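Flavodoxin (Methanosarcina acetivorans C2A, PDB 5WID) binds flavin mononucleotide and probably serves as an electron carrier. Local coordinates at residues Lys2-Tyr7 / Gln33-Tyr38; Ser11-Ala16 / Phe87-Trp92; Ser55-Tyr60 / Ser93-Ile98. All blocks are in the same frame, centred on the assembly; numbering follows the deposited sequence.

Contact 1: Lys2-Tyr7 / Gln33-Tyr38; sequences KAIVVY and QVISFY. With ACT (acetate ion), chain F.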
loop_
_atom_site.group_PDB
_atom_site.type_symbol
_atom_site.label_atom_id
_atom_site.label_comp_id
_atom_site.label_asym_id
_atom_site.label_seq_id
_atom_site.Cartn_x
_atom_site.Cartn_y
_atom_site.Cartn_z
ATOM N N LYS A 2 9.490 -5.062 -10.127
ATOM C CA LYS A 2 8.614 -5.746 -9.183
ATOM C C LYS A 2 8.012 -4.765 -8.189
ATOM O O LYS A 2 8.708 -3.898 -7.655
ATOM C CB LYS A 2 9.396 -6.839 -8.441
ATOM C CG LYS A 2 8.615 -7.586 -7.382
ATOM C CD LYS A 2 7.404 -8.276 -7.972
ATOM C CE LYS A 2 6.848 -9.299 -7.004
ATOM N NZ LYS A 2 7.046 -8.861 -5.596
ATOM N N ALA A 3 6.710 -4.904 -7.949
ATOM C CA ALA A 3 6.020 -4.132 -6.930
ATOM C C ALA A 3 5.392 -5.087 -5.929
ATOM O O ALA A 3 5.078 -6.236 -6.256
ATOM C CB ALA A 3 4.929 -3.237 -7.530
ATOM N N ILE A 4 5.194 -4.607 -4.710
ATOM C CA ILE A 4 4.518 -5.388 -3.687
ATOM C C ILE A 4 3.440 -4.514 -3.058
ATOM O O ILE A 4 3.668 -3.328 -2.802
ATOM C CB ILE A 4 5.516 -5.937 -2.644
ATOM C CG1 ILE A 4 4.819 -6.820 -1.614
ATOM C CG2 ILE A 4 6.279 -4.830 -1.948
ATOM C CD1 ILE A 4 5.730 -7.956 -1.152
ATOM N N VAL A 5 2.246 -5.079 -2.889
ATOM C CA VAL A 5 1.110 -4.387 -2.277
ATOM C C VAL A 5 0.802 -5.134 -0.983
ATOM O O VAL A 5 0.333 -6.278 -1.022
ATOM C CB VAL A 5 -0.120 -4.346 -3.193
ATOM C CG1 VAL A 5 -1.239 -3.529 -2.529
ATOM C CG2 VAL A 5 0.236 -3.798 -4.599
ATOM N N VAL A 6 1.094 -4.504 0.156
ATOM C CA VAL A 6 1.014 -5.131 1.476
ATOM C C VAL A 6 -0.145 -4.497 2.226
ATOM O O VAL A 6 -0.277 -3.271 2.218
ATOM C CB VAL A 6 2.318 -4.926 2.272
ATOM C CG1 VAL A 6 2.222 -5.616 3.657
ATOM C CG2 VAL A 6 3.520 -5.402 1.480
ATOM N N TYR A 7 -0.955 -5.309 2.913
ATOM C CA TYR A 7 -2.148 -4.738 3.542
ATOM C C TYR A 7 -2.478 -5.430 4.861
ATOM O O TYR A 7 -2.096 -6.578 5.116
ATOM C CB TYR A 7 -3.373 -4.812 2.603
ATOM C CG TYR A 7 -3.736 -6.231 2.257
ATOM C CD1 TYR A 7 -3.122 -6.888 1.194
ATOM C CD2 TYR A 7 -4.654 -6.938 3.027
ATOM C CE1 TYR A 7 -3.428 -8.208 0.900
ATOM C CE2 TYR A 7 -4.962 -8.261 2.744
ATOM C CZ TYR A 7 -4.344 -8.890 1.677
ATOM O OH TYR A 7 -4.644 -10.204 1.380
ATOM N N GLN A 33 3.059 -8.738 -6.322
ATOM C CA GLN A 33 2.375 -9.650 -5.423
ATOM C C GLN A 33 1.573 -8.832 -4.429
ATOM O O GLN A 33 2.032 -7.796 -3.941
ATOM C CB GLN A 33 3.352 -10.636 -4.743
ATOM C CG GLN A 33 3.881 -10.315 -3.376
ATOM C CD GLN A 33 5.023 -11.261 -2.999
ATOM O OE1 GLN A 33 6.197 -10.961 -3.233
ATOM N NE2 GLN A 33 4.677 -12.416 -2.436
ATOM N N VAL A 34 0.338 -9.265 -4.208
ATOM C CA VAL A 34 -0.576 -8.643 -3.262
ATOM C C VAL A 34 -0.633 -9.581 -2.073
ATOM O O VAL A 34 -0.980 -10.761 -2.230
ATOM C CB VAL A 34 -1.968 -8.432 -3.879
ATOM C CG1 VAL A 34 -2.932 -7.853 -2.842
ATOM C CG2 VAL A 34 -1.853 -7.528 -5.111
ATOM N N ILE A 35 -0.249 -9.092 -0.902
ATOM C CA ILE A 35 0.018 -10.002 0.206
ATOM C C ILE A 35 -0.299 -9.319 1.528
ATOM O O ILE A 35 -0.011 -8.136 1.734
ATOM C CB ILE A 35 1.477 -10.511 0.143
ATOM C CG1 ILE A 35 1.732 -11.591 1.191
ATOM C CG2 ILE A 35 2.468 -9.361 0.237
ATOM C CD1 ILE A 35 2.994 -12.391 0.902
ATOM N N SER A 36 -0.909 -10.083 2.427
ATOM C CA SER A 36 -1.145 -9.596 3.773
ATOM C C SER A 36 0.180 -9.350 4.497
ATOM O O SER A 36 1.161 -10.084 4.316
ATOM C CB SER A 36 -2.014 -10.616 4.512
ATOM O OG SER A 36 -1.921 -10.471 5.906
ATOM N N PHE A 37 0.217 -8.291 5.316
ATOM C CA PHE A 37 1.429 -7.965 6.070
ATOM C C PHE A 37 1.943 -9.155 6.870
ATOM O O PHE A 37 3.152 -9.284 7.096
ATOM C CB PHE A 37 1.164 -6.801 7.038
ATOM C CG PHE A 37 0.467 -7.241 8.303
ATOM C CD1 PHE A 37 -0.890 -7.521 8.289
ATOM C CD2 PHE A 37 1.184 -7.467 9.471
ATOM C CE1 PHE A 37 -1.534 -7.998 9.435
ATOM C CE2 PHE A 37 0.547 -7.934 10.615
ATOM C CZ PHE A 37 -0.819 -8.191 10.594
ATOM N N TYR A 38 1.036 -10.007 7.351
ATOM C CA TYR A 38 1.432 -11.135 8.182
ATOM C C TYR A 38 2.285 -12.132 7.411
ATOM O O TYR A 38 3.156 -12.785 7.999
ATOM C CB TYR A 38 0.172 -11.811 8.728
ATOM C CG TYR A 38 0.468 -12.986 9.603
ATOM C CD1 TYR A 38 1.069 -12.816 10.847
ATOM C CD2 TYR A 38 0.166 -14.275 9.184
ATOM C CE1 TYR A 38 1.357 -13.904 11.653
ATOM C CE2 TYR A 38 0.458 -15.362 9.980
ATOM C CZ TYR A 38 1.049 -15.173 11.207
ATOM O OH TYR A 38 1.322 -16.273 11.989
HETATM C C ACT F . -5.189 -12.673 3.578
HETATM O O ACT F . -5.240 -13.103 4.762
HETATM O OXT ACT F . -5.622 -11.512 3.343
HETATM C CH3 ACT F . -4.650 -13.523 2.484
HETATM O O HOH W 1 -4.392 -8.473 6.370
#
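With CG in the crowded position between its backbone N and carbonyl carbon (chi1 62°), Tyr-7 lays its ring across the neighbouring strand, where Val-34, its CG1 anti to the backbone N, sets that methyl 3.8 Å from Tyr-7 CE1. The ring of Tyr-7 thereby receives the backbone of Ser-36 on one face: Ser-36 CA stands 4.0 Å from the ring centroid, 15° off the normal, a CH-pi contact. Val-5 and Val-34 share this side of the sheet, which helix 13-27 covers through Ala-18 and Ile-25. On the other side Ile-4 swings CD1 alongside the Gln-33 chain and to 3.8 Å from Ile-35 CG2, under helix 42-47. Lys-2, bent at chi2, brings NZ to a lone pair of Gln-33 OE1 in the carbonyl plane (3.3 Å), while Gln-33 NE2 is bonded to Glu-44. Five backbone bonds join the segments in parallel register, the last from Phe-37 just past the strand; Val-5 N to Gln-33 O is nearly straight (2.9 Å, 173°). The pair flanks the right-handed crossover of a beta-alpha-beta unit, the first of this flavodoxin fold. At the C-terminal end of strand 2-8, Tyr-7 OH donates to OXT of an acetate, probably from the crystallisation liquor, at 2.6 Å. The chemistry thus implies a ladder held by main-chain bonds, its faces mostly aliphatic, with Gln-33 the polar member beside Ile-4.

Contact 2: Ser11-Ala16 / Phe87-Trp92; sequences SGNTKA and FGSYGW. With FMN (flavin mononucleotide), chain D.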
loop_
_atom_site.group_PDB
_atom_site.type_symbol
_atom_site.label_atom_id
_atom_site.label_comp_id
_atom_site.label_asym_id
_atom_site.label_seq_id
_atom_site.Cartn_x
_atom_site.Cartn_y
_atom_site.Cartn_z
ATOM N N SER A 11 -12.084 -6.779 7.779
ATOM C CA SER A 11 -13.333 -7.277 7.228
ATOM C C SER A 11 -13.287 -7.422 5.716
ATOM O O SER A 11 -14.310 -7.768 5.117
ATOM C CB SER A 11 -14.508 -6.356 7.620
ATOM O OG SER A 11 -14.587 -5.181 6.798
ATOM N N GLY A 12 -12.148 -7.142 5.080
ATOM C CA GLY A 12 -11.989 -7.342 3.651
ATOM C C GLY A 12 -11.937 -6.080 2.810
ATOM O O GLY A 12 -11.618 -6.171 1.617
ATOM N N ASN A 13 -12.209 -4.906 3.374
ATOM C CA ASN A 13 -12.335 -3.724 2.521
ATOM C C ASN A 13 -10.975 -3.255 2.010
ATOM O O ASN A 13 -10.801 -3.019 0.808
ATOM C CB ASN A 13 -13.061 -2.609 3.279
ATOM C CG ASN A 13 -14.529 -2.947 3.537
ATOM O OD1 ASN A 13 -15.152 -3.728 2.787
ATOM N ND2 ASN A 13 -15.089 -2.375 4.603
ATOM N N THR A 14 -9.994 -3.116 2.906
ATOM C CA THR A 14 -8.642 -2.769 2.464
ATOM C C THR A 14 -8.038 -3.875 1.614
ATOM O O THR A 14 -7.273 -3.598 0.680
ATOM C CB THR A 14 -7.765 -2.456 3.684
ATOM O OG1 THR A 14 -8.412 -1.420 4.444
ATOM C CG2 THR A 14 -6.346 -1.996 3.290
ATOM N N LYS A 15 -8.378 -5.131 1.906
ATOM C CA LYS A 15 -7.917 -6.220 1.049
ATOM C C LYS A 15 -8.454 -6.063 -0.369
ATOM O O LYS A 15 -7.714 -6.237 -1.346
ATOM C CB LYS A 15 -8.343 -7.571 1.633
ATOM C CG LYS A 15 -7.965 -8.789 0.765
ATOM C CD LYS A 15 -8.355 -10.110 1.473
ATOM C CE LYS A 15 -7.872 -11.329 0.689
ATOM N NZ LYS A 15 -8.580 -11.417 -0.620
ATOM N N ALA A 16 -9.742 -5.736 -0.501
ATOM C CA ALA A 16 -10.315 -5.519 -1.825
ATOM C C ALA A 16 -9.594 -4.390 -2.553
ATOM O O ALA A 16 -9.335 -4.486 -3.759
ATOM C CB ALA A 16 -11.812 -5.214 -1.703
ATOM N N PHE A 87 -2.614 3.515 1.295
ATOM C CA PHE A 87 -4.043 3.393 1.030
ATOM C C PHE A 87 -4.756 2.759 2.219
ATOM O O PHE A 87 -4.129 2.270 3.162
ATOM C CB PHE A 87 -4.323 2.581 -0.250
ATOM C CG PHE A 87 -3.919 1.120 -0.158
ATOM C CD1 PHE A 87 -2.602 0.745 -0.352
ATOM C CD2 PHE A 87 -4.873 0.130 0.075
ATOM C CE1 PHE A 87 -2.207 -0.598 -0.279
ATOM C CE2 PHE A 87 -4.508 -1.214 0.146
ATOM C CZ PHE A 87 -3.173 -1.585 -0.030
ATOM N N GLY A 88 -6.092 2.768 2.157
ATOM C CA GLY A 88 -6.872 2.046 3.156
ATOM C C GLY A 88 -8.350 2.381 3.154
ATOM O O GLY A 88 -8.757 3.405 2.607
ATOM N N SER A 89 -9.163 1.538 3.781
ATOM C CA SER A 89 -10.590 1.792 3.941
ATOM C C SER A 89 -10.846 2.338 5.340
ATOM O O SER A 89 -10.095 2.056 6.274
ATOM C CB SER A 89 -11.390 0.504 3.712
ATOM O OG SER A 89 -12.781 0.686 3.917
ATOM N N TYR A 90 -11.899 3.136 5.484
ATOM C CA TYR A 90 -12.161 3.774 6.768
ATOM C C TYR A 90 -13.646 4.058 6.909
ATOM O O TYR A 90 -14.409 3.950 5.952
ATOM C CB TYR A 90 -11.339 5.061 6.924
ATOM C CG TYR A 90 -11.818 6.233 6.082
ATOM C CD1 TYR A 90 -11.645 6.248 4.696
ATOM C CD2 TYR A 90 -12.437 7.329 6.680
ATOM C CE1 TYR A 90 -12.075 7.329 3.934
ATOM C CE2 TYR A 90 -12.851 8.426 5.927
ATOM C CZ TYR A 90 -12.679 8.414 4.560
ATOM O OH TYR A 90 -13.109 9.492 3.812
ATOM N N GLY A 91 -14.048 4.452 8.124
ATOM C CA GLY A 91 -15.447 4.705 8.405
ATOM C C GLY A 91 -15.846 6.155 8.590
ATOM O O GLY A 91 -17.001 6.501 8.320
ATOM N N TRP A 92 -14.951 7.012 9.087
ATOM C CA TRP A 92 -15.316 8.425 9.183
ATOM C C TRP A 92 -14.126 9.365 9.314
ATOM O O TRP A 92 -14.150 10.457 8.739
ATOM C CB TRP A 92 -16.297 8.671 10.344
ATOM C CG TRP A 92 -15.768 8.523 11.740
ATOM C CD1 TRP A 92 -15.349 9.529 12.574
ATOM C CD2 TRP A 92 -15.661 7.309 12.492
ATOM N NE1 TRP A 92 -14.967 9.008 13.790
ATOM C CE2 TRP A 92 -15.152 7.651 13.768
ATOM C CE3 TRP A 92 -15.943 5.968 12.215
ATOM C CZ2 TRP A 92 -14.914 6.698 14.754
ATOM C CZ3 TRP A 92 -15.708 5.019 13.200
ATOM C CH2 TRP A 92 -15.195 5.391 14.455
HETATM N N1 FMN D . -12.954 4.297 10.899
HETATM C C2 FMN D . -12.386 5.543 11.018
HETATM O O2 FMN D . -12.340 6.287 10.034
HETATM N N3 FMN D . -11.871 5.961 12.234
HETATM C C4 FMN D . -11.899 5.143 13.333
HETATM O O4 FMN D . -11.415 5.556 14.397
HETATM C C4A FMN D . -12.487 3.880 13.215
HETATM N N5 FMN D . -12.556 3.032 14.300
HETATM C C5A FMN D . -13.141 1.787 14.171
HETATM C C6 FMN D . -13.206 0.954 15.287
HETATM C C7 FMN D . -13.787 -0.300 15.176
HETATM C C7M FMN D . -13.841 -1.183 16.395
HETATM C C8 FMN D . -14.319 -0.721 13.960
HETATM C C8M FMN D . -14.956 -2.077 13.832
HETATM C C9 FMN D . -14.260 0.115 12.839
HETATM C C9A FMN D . -13.670 1.369 12.952
HETATM N N10 FMN D . -13.596 2.212 11.854
HETATM C C10 FMN D . -13.017 3.462 11.990
HETATM C "C1'" FMN D . -14.172 1.804 10.538
HETATM C "C2'" FMN D . -13.254 0.916 9.699
HETATM O "O2'" FMN D . -12.038 1.557 9.354
HETATM C "C3'" FMN D . -14.026 0.585 8.425
HETATM O "O3'" FMN D . -15.110 -0.264 8.759
HETATM C "C4'" FMN D . -13.176 -0.052 7.323
HETATM O "O4'" FMN D . -13.991 -0.157 6.171
HETATM C "C5'" FMN D . -12.617 -1.427 7.696
HETATM O "O5'" FMN D . -11.780 -1.843 6.629
HETATM P P FMN D . -11.096 -3.296 6.652
HETATM O O1P FMN D . -10.007 -3.272 5.608
HETATM O O2P FMN D . -10.501 -3.518 8.028
HETATM O O3P FMN D . -12.150 -4.320 6.332
#
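Gly-12, at the N-cap position with a positive phi of 108°, turns the chain into helix 13-27, whose first turn stands against the end of strand 83-90 with the CA atoms of Thr-14 and Ser-89 5.2 Å apart. Thr-14 carries the contact. Its OG1, anti to the carbonyl carbon, accepts Ser-89 N at 3.1 Å and donates to FMN O1P at 2.7 Å, so one hydroxyl ties strand to phosphate. Its CG2 branch goes the other way and meets Phe-87 CE2 at 3.7 Å, while Thr-14 O sits at the edge of the Phe-87 ring. This is the phosphate-binding loop of flavodoxins, in which a Ser/Thr-rich turn and the helix N terminus wrap the phosphate; the helix dipole would be expected to favour its negative charge. Ser-11 OG and the main-chain N atoms of Ser-11 and Asn-13 all donate to O3P, and Thr-14 N to O1P. Asn-13 rests its CB against Ser-89 OG (3.4 Å), and its ND2 donates to FMN O4', which in turn donates a hydrogen bond to Ser-89 OG at 2.7 Å; Ser-89 OG is also bonded to His-120 O. The ribityl hydroxyl is therefore held from both segments. Farther along, Trp-92 N points almost straight at FMN O2 (2.9 Å, 174°), with Gly-91 N shared between N1 and O2. The indole of Trp-92 covers the pyrimidine side of the isoalloxazine, N3 lying 3.8 Å above the indole plane, over its centre.

Contact 3: Ser55-Tyr60 / Ser93-Ile98; sequences SSTFYY and SGEAPI. With FMN (flavin mononucleotide), chain D.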
loop_
_atom_site.group_PDB
_atom_site.type_symbol
_atom_site.label_atom_id
_atom_site.label_comp_id
_atom_site.label_asym_id
_atom_site.label_seq_id
_atom_site.Cartn_x
_atom_site.Cartn_y
_atom_site.Cartn_z
ATOM N N SER A 55 -3.883 -0.052 5.284
ATOM C CA SER A 55 -4.508 -0.481 6.527
ATOM C C SER A 55 -5.831 0.240 6.690
ATOM O O SER A 55 -5.970 1.399 6.289
ATOM C CB SER A 55 -3.627 -0.185 7.753
ATOM O OG SER A 55 -4.290 -0.550 8.955
ATOM N N SER A 56 -6.778 -0.424 7.344
ATOM C CA SER A 56 -7.954 0.307 7.771
ATOM C C SER A 56 -7.604 1.175 8.979
ATOM O O SER A 56 -6.499 1.106 9.530
ATOM C CB SER A 56 -9.107 -0.654 8.084
ATOM O OG SER A 56 -8.662 -1.715 8.923
ATOM N N THR A 57 -8.543 2.041 9.359
ATOM C CA THR A 57 -8.382 2.944 10.492
ATOM C C THR A 57 -9.223 2.407 11.643
ATOM O O THR A 57 -10.437 2.237 11.496
ATOM C CB THR A 57 -8.822 4.369 10.140
ATOM O OG1 THR A 57 -8.043 4.889 9.051
ATOM C CG2 THR A 57 -8.693 5.295 11.360
ATOM N N PHE A 58 -8.582 2.115 12.770
ATOM C CA PHE A 58 -9.278 1.759 14.004
ATOM C C PHE A 58 -8.853 2.744 15.077
ATOM O O PHE A 58 -7.655 2.878 15.348
ATOM C CB PHE A 58 -8.941 0.333 14.458
ATOM C CG PHE A 58 -9.865 -0.722 13.921
ATOM C CD1 PHE A 58 -10.124 -0.827 12.560
ATOM C CD2 PHE A 58 -10.457 -1.629 14.782
ATOM C CE1 PHE A 58 -10.972 -1.824 12.074
ATOM C CE2 PHE A 58 -11.300 -2.624 14.308
ATOM C CZ PHE A 58 -11.557 -2.729 12.957
ATOM N N TYR A 59 -9.826 3.413 15.692
ATOM C CA TYR A 59 -9.568 4.402 16.739
ATOM C C TYR A 59 -8.411 5.322 16.344
ATOM O O TYR A 59 -7.422 5.479 17.064
ATOM C CB TYR A 59 -9.323 3.712 18.087
ATOM C CG TYR A 59 -10.520 2.895 18.477
ATOM C CD1 TYR A 59 -11.711 3.522 18.832
ATOM C CD2 TYR A 59 -10.496 1.504 18.425
ATOM C CE1 TYR A 59 -12.838 2.789 19.153
ATOM C CE2 TYR A 59 -11.631 0.758 18.758
ATOM C CZ TYR A 59 -12.794 1.411 19.112
ATOM O OH TYR A 59 -13.938 0.706 19.430
ATOM N N TYR A 60 -8.575 5.942 15.166
ATOM C CA TYR A 60 -7.792 7.074 14.663
ATOM C C TYR A 60 -6.366 6.705 14.281
ATOM O O TYR A 60 -5.544 7.604 14.072
ATOM C CB TYR A 60 -7.798 8.237 15.672
ATOM C CG TYR A 60 -9.162 8.349 16.299
ATOM C CD1 TYR A 60 -10.256 8.706 15.527
ATOM C CD2 TYR A 60 -9.373 8.008 17.630
ATOM C CE1 TYR A 60 -11.517 8.759 16.066
ATOM C CE2 TYR A 60 -10.633 8.051 18.179
ATOM C CZ TYR A 60 -11.700 8.432 17.390
ATOM O OH TYR A 60 -12.961 8.489 17.915
ATOM N N SER A 93 -13.096 8.980 10.069
ATOM C CA SER A 93 -11.975 9.880 10.317
ATOM C C SER A 93 -10.793 9.626 9.386
ATOM O O SER A 93 -10.166 10.580 8.909
ATOM C CB SER A 93 -11.535 9.791 11.789
ATOM O OG SER A 93 -10.980 8.528 12.128
ATOM N N GLY A 94 -10.462 8.368 9.120
ATOM C CA GLY A 94 -9.583 8.040 8.000
ATOM C C GLY A 94 -8.123 8.420 8.120
ATOM O O GLY A 94 -7.486 8.723 7.100
ATOM N N GLU A 95 -7.557 8.349 9.327
ATOM C CA GLU A 95 -6.168 8.762 9.523
ATOM C C GLU A 95 -5.156 7.749 9.000
ATOM O O GLU A 95 -4.040 8.146 8.652
ATOM C CB GLU A 95 -5.868 9.005 11.009
ATOM C CG GLU A 95 -6.536 10.240 11.624
ATOM C CD GLU A 95 -7.901 9.932 12.216
ATOM O OE1 GLU A 95 -8.453 8.850 11.930
ATOM O OE2 GLU A 95 -8.427 10.773 12.968
ATOM N N ALA A 96 -5.488 6.452 8.971
ATOM C CA ALA A 96 -4.434 5.449 8.796
ATOM C C ALA A 96 -3.626 5.641 7.519
ATOM O O ALA A 96 -2.384 5.586 7.590
ATOM C CB ALA A 96 -5.018 4.028 8.879
ATOM N N PRO A 97 -4.226 5.852 6.339
ATOM C CA PRO A 97 -3.379 5.996 5.140
ATOM C C PRO A 97 -2.522 7.246 5.180
ATOM O O PRO A 97 -1.416 7.233 4.618
ATOM C CB PRO A 97 -4.398 6.020 3.985
ATOM C CG PRO A 97 -5.603 5.289 4.550
ATOM C CD PRO A 97 -5.650 5.802 5.978
ATOM N N ILE A 98 -2.989 8.313 5.842
ATOM C CA ILE A 98 -2.169 9.512 6.014
ATOM C C ILE A 98 -0.948 9.188 6.859
ATOM O O ILE A 98 0.180 9.588 6.543
ATOM C CB ILE A 98 -2.984 10.642 6.674
ATOM C CG1 ILE A 98 -4.379 10.741 6.069
ATOM C CG2 ILE A 98 -2.220 11.966 6.596
ATOM C CD1 ILE A 98 -4.361 11.065 4.641
HETATM N N1 FMN D . -12.954 4.297 10.899
HETATM C C2 FMN D . -12.386 5.543 11.018
HETATM O O2 FMN D . -12.340 6.287 10.034
HETATM N N3 FMN D . -11.871 5.961 12.234
HETATM C C4 FMN D . -11.899 5.143 13.333
HETATM O O4 FMN D . -11.415 5.556 14.397
HETATM C C4A FMN D . -12.487 3.880 13.215
HETATM N N5 FMN D . -12.556 3.032 14.300
HETATM C C5A FMN D . -13.141 1.787 14.171
HETATM C C6 FMN D . -13.206 0.954 15.287
HETATM C C7 FMN D . -13.787 -0.300 15.176
HETATM C C7M FMN D . -13.841 -1.183 16.395
HETATM C C8 FMN D . -14.319 -0.721 13.960
HETATM C C8M FMN D . -14.956 -2.077 13.832
HETATM C C9 FMN D . -14.260 0.115 12.839
HETATM C C9A FMN D . -13.670 1.369 12.952
HETATM N N10 FMN D . -13.596 2.212 11.854
HETATM C C10 FMN D . -13.017 3.462 11.990
HETATM C "C1'" FMN D . -14.172 1.804 10.538
HETATM C "C2'" FMN D . -13.254 0.916 9.699
HETATM O "O2'" FMN D . -12.038 1.557 9.354
HETATM C "C3'" FMN D . -14.026 0.585 8.425
HETATM O "O3'" FMN D . -15.110 -0.264 8.759
HETATM C "C4'" FMN D . -13.176 -0.052 7.323
HETATM O "O4'" FMN D . -13.991 -0.157 6.171
HETATM C "C5'" FMN D . -12.617 -1.427 7.696
HETATM O "O5'" FMN D . -11.780 -1.843 6.629
HETATM P P FMN D . -11.096 -3.296 6.652
HETATM O O1P FMN D . -10.007 -3.272 5.608
HETATM O O2P FMN D . -10.501 -3.518 8.028
HETATM O O3P FMN D . -12.150 -4.320 6.332
#
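One direct hydrogen bond joins the two segments: Ala-96 N donates to Thr-57 OG1 at 3.0 Å, with an angle of 157° at the hydrogen. Thr-57 holds OG1 anti to its carbonyl carbon, beside the backbone N, and so presents it to Ala-96 N. A second set of polar bonds runs through the flavin. FMN N3 donates to Ser-93 OG (2.7 Å), and that hydroxyl donates in turn to Glu-95 OE1 on its syn lone pair at 2.6 Å, so the carboxylate acts as a second-shell residue that fixes the rotation of the serine. Ser-93 N and Gly-94 N both point at FMN O2, Tyr-60 N donates to O4, and Ser-56 OG grips the phosphate at O2P. Such donors at both flavin carbonyls could help to stabilise electron density on the ring.

Van der Waals contacts fill the rest. Ala-96 CB presses against Ser-56 O at 3.3 Å, and the Thr-57 and Glu-95 side chains cross at about a right angle, CG2 touching OE1. Tyr-60 and Glu-95 run side by side, ring and carboxylate planes 82° apart, with Ser-93 OG at the ring edge and FMN O4 over one face. Over the benzenoid end of the flavin lies the Phe-58 ring, with C8 3.5 Å above its plane, while the Tyr-59 ring has C6 over one face.

These are the two flavin-holding loops of the flavodoxin fold: the first takes in the end of strand 50-58 and the turn after it, and the second links strand 83-90 to helix 96-106, which also meets strand 110-119 through Pro-97 and strand 61-62 through Ala-96.

From the N terminus, strand 2-8 leads into helix 13-27 and then strand 31-36, and contact 1 closes that first loop. Contact 2 opens inside it, at residues 11-16, and closes only at 87-92, so the two cross; they also touch, Val-5 packing against Phe-87 and Tyr-7 against Thr-14. Contact 3 opens at 55-60, after contact 1 has closed, and ends at 93-98, crossing contact 2 but standing in series with contact 1. Contacts 2 and 3, with centres 9 Å apart, share the FMN and are joined by neighbouring strands 50-58 and 83-90, whereas contact 1 joins edge strand 31-36 to strand 2-8, the other parallel neighbour of strand 50-58.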